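Local coordinates for protein histidine--tRNA ligase (Thermus thermophilus HB27, PDB 4RDX) that catalyses the ATP-dependent attachment of L-histidine to tRNA(His), releasing AMP and diphosphate, as a homodimeric class II aminoacyl-tRNA synthetase, at residues L158-V163 with H274-G279. Sequence-based numbering, arbitrary orientation.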
ATOM      1  N   LEU A 158       8.126 -12.155 -17.824  1.00 47.93           N
ATOM      2  CA  LEU A 158       8.100 -13.604 -17.712  1.00 52.44           C
ATOM      3  C   LEU A 158       7.751 -14.302 -19.021  1.00 56.56           C
ATOM      4  O   LEU A 158       6.744 -13.999 -19.663  1.00 60.13           O
ATOM      5  CB  LEU A 158       7.125 -14.051 -16.618  1.00 55.91           C
ATOM      6  CG  LEU A 158       7.514 -13.745 -15.172  1.00 55.80           C
ATOM      7  CD1 LEU A 158       6.405 -14.179 -14.226  1.00 51.09           C
ATOM      8  CD2 LEU A 158       8.832 -14.417 -14.803  1.00 42.31           C
ATOM      9  N   ARG A 159       8.616 -15.228 -19.411  1.00 68.97           N
ATOM     10  CA  ARG A 159       8.268 -16.259 -20.365  1.00 61.06           C
ATOM     11  C   ARG A 159       8.124 -17.502 -19.495  1.00 56.21           C
ATOM     12  O   ARG A 159       8.130 -17.385 -18.273  1.00 88.26           O
ATOM     13  CB  ARG A 159       9.373 -16.428 -21.404  1.00 50.59           C
ATOM     14  CG  ARG A 159       9.743 -15.139 -22.143  1.00 54.39           C
ATOM     15  CD  ARG A 159       8.511 -14.460 -22.740  1.00 73.15           C
ATOM     16  NE  ARG A 159       8.847 -13.336 -23.612  1.00 91.58           N
ATOM     17  CZ  ARG A 159       8.340 -12.111 -23.494  1.00 91.27           C
ATOM     18  NH1 ARG A 159       7.469 -11.839 -22.534  1.00 64.70           N
ATOM     19  NH2 ARG A 159       8.703 -11.156 -24.338  1.00100.42           N
ATOM     20  N   ARG A 160       7.973 -18.674 -20.103  1.00 48.85           N
ATOM     21  CA  ARG A 160       7.927 -19.923 -19.342  1.00 82.94           C
ATOM     22  C   ARG A 160       6.802 -19.962 -18.304  1.00 67.45           C
ATOM     23  O   ARG A 160       7.056 -20.144 -17.113  1.00 68.29           O
ATOM     24  CB  ARG A 160       9.266 -20.160 -18.637  1.00 66.33           C
ATOM     25  CG  ARG A 160      10.487 -19.964 -19.515  1.00 62.58           C
ATOM     26  CD  ARG A 160      10.609 -21.099 -20.497  1.00 70.54           C
ATOM     27  NE  ARG A 160      10.455 -22.382 -19.819  1.00 82.95           N
ATOM     28  CZ  ARG A 160      10.368 -23.549 -20.443  1.00 85.96           C
ATOM     29  NH1 ARG A 160      10.419 -23.605 -21.765  1.00 90.27           N
ATOM     30  NH2 ARG A 160      10.225 -24.664 -19.742  1.00 84.16           N
ATOM     31  N   LEU A 161       5.564 -19.794 -18.757  1.00 53.49           N
ATOM     32  CA  LEU A 161       4.404 -19.853 -17.873  1.00 55.61           C
ATOM     33  C   LEU A 161       3.476 -20.962 -18.351  1.00 47.33           C
ATOM     34  O   LEU A 161       3.414 -21.241 -19.548  1.00 57.63           O
ATOM     35  CB  LEU A 161       3.648 -18.522 -17.902  1.00 47.98           C
ATOM     36  CG  LEU A 161       4.395 -17.216 -17.623  1.00 46.42           C
ATOM     37  CD1 LEU A 161       3.631 -16.038 -18.214  1.00 40.27           C
ATOM     38  CD2 LEU A 161       4.609 -17.020 -16.129  1.00 54.70           C
ATOM     39  N   LYS A 162       2.753 -21.601 -17.435  1.00 44.04           N
ATOM     40  CA  LYS A 162       1.736 -22.563 -17.863  1.00 57.63           C
ATOM     41  C   LYS A 162       0.317 -22.144 -17.491  1.00 58.49           C
ATOM     42  O   LYS A 162      -0.055 -22.141 -16.316  1.00 53.83           O
ATOM     43  CB  LYS A 162       2.005 -23.975 -17.339  1.00 55.06           C
ATOM     44  CG  LYS A 162       0.976 -24.975 -17.863  1.00 49.95           C
ATOM     45  CD  LYS A 162       0.908 -26.242 -17.035  1.00 46.95           C
ATOM     46  CE  LYS A 162       2.102 -27.136 -17.289  1.00 50.13           C
ATOM     47  NZ  LYS A 162       2.072 -28.326 -16.396  1.00 52.51           N
ATOM     48  N   VAL A 163      -0.474 -21.801 -18.502  1.00 53.70           N
ATOM     49  CA  VAL A 163      -1.879 -21.475 -18.295  1.00 51.33           C
ATOM     50  C   VAL A 163      -2.725 -22.744 -18.264  1.00 42.98           C
ATOM     51  O   VAL A 163      -2.753 -23.508 -19.229  1.00 41.80           O
ATOM     52  CB  VAL A 163      -2.417 -20.548 -19.401  1.00 55.77           C
ATOM     53  CG1 VAL A 163      -3.877 -20.200 -19.136  1.00 48.60           C
ATOM     54  CG2 VAL A 163      -1.569 -19.289 -19.499  1.00 44.87           C
ATOM     55  N   HIS A 274       0.884 -21.217 -13.735  1.00 62.51           N
ATOM     56  CA  HIS A 274       1.989 -21.785 -12.975  1.00 58.69           C
ATOM     57  C   HIS A 274       3.352 -21.389 -13.515  1.00 50.73           C
ATOM     58  O   HIS A 274       3.489 -20.995 -14.674  1.00 63.26           O
ATOM     59  CB  HIS A 274       1.884 -23.308 -12.945  1.00 55.95           C
ATOM     60  CG  HIS A 274       0.759 -23.818 -12.096  1.00 51.47           C
ATOM     61  ND1 HIS A 274       0.953 -24.297 -10.825  1.00 59.80           N
ATOM     62  CD2 HIS A 274      -0.566 -23.917 -12.348  1.00 55.35           C
ATOM     63  CE1 HIS A 274      -0.213 -24.676 -10.319  1.00 42.51           C
ATOM     64  NE2 HIS A 274      -1.147 -24.455 -11.224  1.00 41.11           N
ATOM     65  N   HIS A 275       4.359 -21.505 -12.658  1.00 49.12           N
ATOM     66  CA  HIS A 275       5.737 -21.272 -13.057  1.00 51.80           C
ATOM     67  C   HIS A 275       6.636 -22.339 -12.444  1.00 56.43           C
ATOM     68  O   HIS A 275       6.435 -22.749 -11.299  1.00 58.62           O
ATOM     69  CB  HIS A 275       6.194 -19.873 -12.632  1.00 51.06           C
ATOM     70  CG  HIS A 275       7.443 -19.413 -13.320  1.00 53.30           C
ATOM     71  ND1 HIS A 275       8.702 -19.708 -12.848  1.00 56.31           N
ATOM     72  CD2 HIS A 275       7.622 -18.685 -14.446  1.00 53.26           C
ATOM     73  CE1 HIS A 275       9.607 -19.181 -13.654  1.00 58.86           C
ATOM     74  NE2 HIS A 275       8.976 -18.554 -14.634  1.00 55.94           N
ATOM     75  N   GLU A 276       7.624 -22.792 -13.210  1.00 58.08           N
ATOM     76  CA  GLU A 276       8.588 -23.767 -12.711  1.00 79.02           C
ATOM     77  C   GLU A 276       9.511 -23.140 -11.676  1.00 76.69           C
ATOM     78  O   GLU A 276       9.538 -21.916 -11.518  1.00 63.52           O
ATOM     79  CB  GLU A 276       9.403 -24.369 -13.855  1.00 98.68           C
ATOM     80  CG  GLU A 276      10.272 -23.377 -14.599  1.00115.84           C
ATOM     81  CD  GLU A 276       9.517 -22.631 -15.677  1.00122.65           C
ATOM     82  OE1 GLU A 276       8.400 -22.143 -15.405  1.00 92.63           O
ATOM     83  OE2 GLU A 276      10.041 -22.549 -16.806  1.00142.80           O
ATOM     84  N   GLU A 277      10.268 -23.991 -10.986  1.00 79.54           N
ATOM     85  CA  GLU A 277      11.037 -23.581  -9.817  1.00 88.19           C
ATOM     86  C   GLU A 277      10.091 -22.985  -8.766  1.00100.84           C
ATOM     87  O   GLU A 277       8.939 -23.403  -8.669  1.00117.04           O
ATOM     88  CB  GLU A 277      12.174 -22.623 -10.198  1.00 83.64           C
ATOM     89  CG  GLU A 277      13.200 -23.217 -11.170  1.00 89.63           C
ATOM     90  CD  GLU A 277      13.269 -22.465 -12.483  1.00 91.44           C
ATOM     91  OE1 GLU A 277      12.313 -21.726 -12.786  1.00100.35           O
ATOM     92  OE2 GLU A 277      14.275 -22.614 -13.208  1.00 84.21           O
ATOM     93  N   ILE A 278      10.583 -22.031  -7.978  1.00 55.41           N
ATOM     94  CA  ILE A 278       9.799 -21.367  -6.920  1.00 60.33           C
ATOM     95  C   ILE A 278       9.085 -22.303  -5.919  1.00 48.61           C
ATOM     96  O   ILE A 278       8.238 -21.865  -5.135  1.00 65.02           O
ATOM     97  CB  ILE A 278       8.825 -20.278  -7.486  1.00 57.17           C
ATOM     98  CG1 ILE A 278       7.454 -20.859  -7.840  1.00 67.16           C
ATOM     99  CG2 ILE A 278       9.446 -19.574  -8.687  1.00 54.34           C
ATOM    100  CD1 ILE A 278       6.329 -19.851  -7.752  1.00 69.90           C
ATOM    101  N   GLY A 279       9.448 -23.583  -5.931  1.00 55.34           N
ATOM    102  CA  GLY A 279       8.948 -24.523  -4.942  1.00 68.31           C
ATOM    103  C   GLY A 279       7.690 -25.272  -5.339  1.00 65.27           C
ATOM    104  O   GLY A 279       7.180 -25.106  -6.448  1.00 63.63           O
TER
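K162 and H274 face each other as an antiparallel hydrogen-bonded pair, and both of their backbone polar groups are satisfied across it: K162 N lies 2.9 Å from H274 O, and H274 N lies 2.9 Å from K162 O. The same H274 O also receives a CA-H contact from L161 CA at 3.5 Å. The H274 imidazole is provided for elsewhere, ND1 bonding to S282 and NE2 to E272. Beyond the pairing, the two segments are also joined by a salt bridge. R160 NE reaches E276 OE2 at 3.0 Å, nearly straight at 171°, with the oxygen in the guanidinium plane and the carboxylate plane turned 68° from it; bends at chi2 and chi3 fold the arginine chain back over this oxygen. E276 CG sits between its own N and carbonyl carbon (chi1 64°), which brings OE1 over the centre of the H275 ring, 3.4 Å above its plane. An alanine in place of E276 would probably leave R160 NE without its charged partner and uncover that ring face. H275 ND1 donates to E276 O at 2.7 Å, while L161 CD2 sits at the edge of the ring, in its plane, 3.8 Å from H275 CD2; L158 CD2 approaches the same ring obliquely. L318 and A317 of helix 311-320 also pack on L158 and H275, respectively. This is strand pairing in the large, mainly antiparallel sheet of the class II synthetase catalytic domain, where strand 269-275 lies between 161-167 and 283-290, with the H274 side chain about 7 Å from bound AMP.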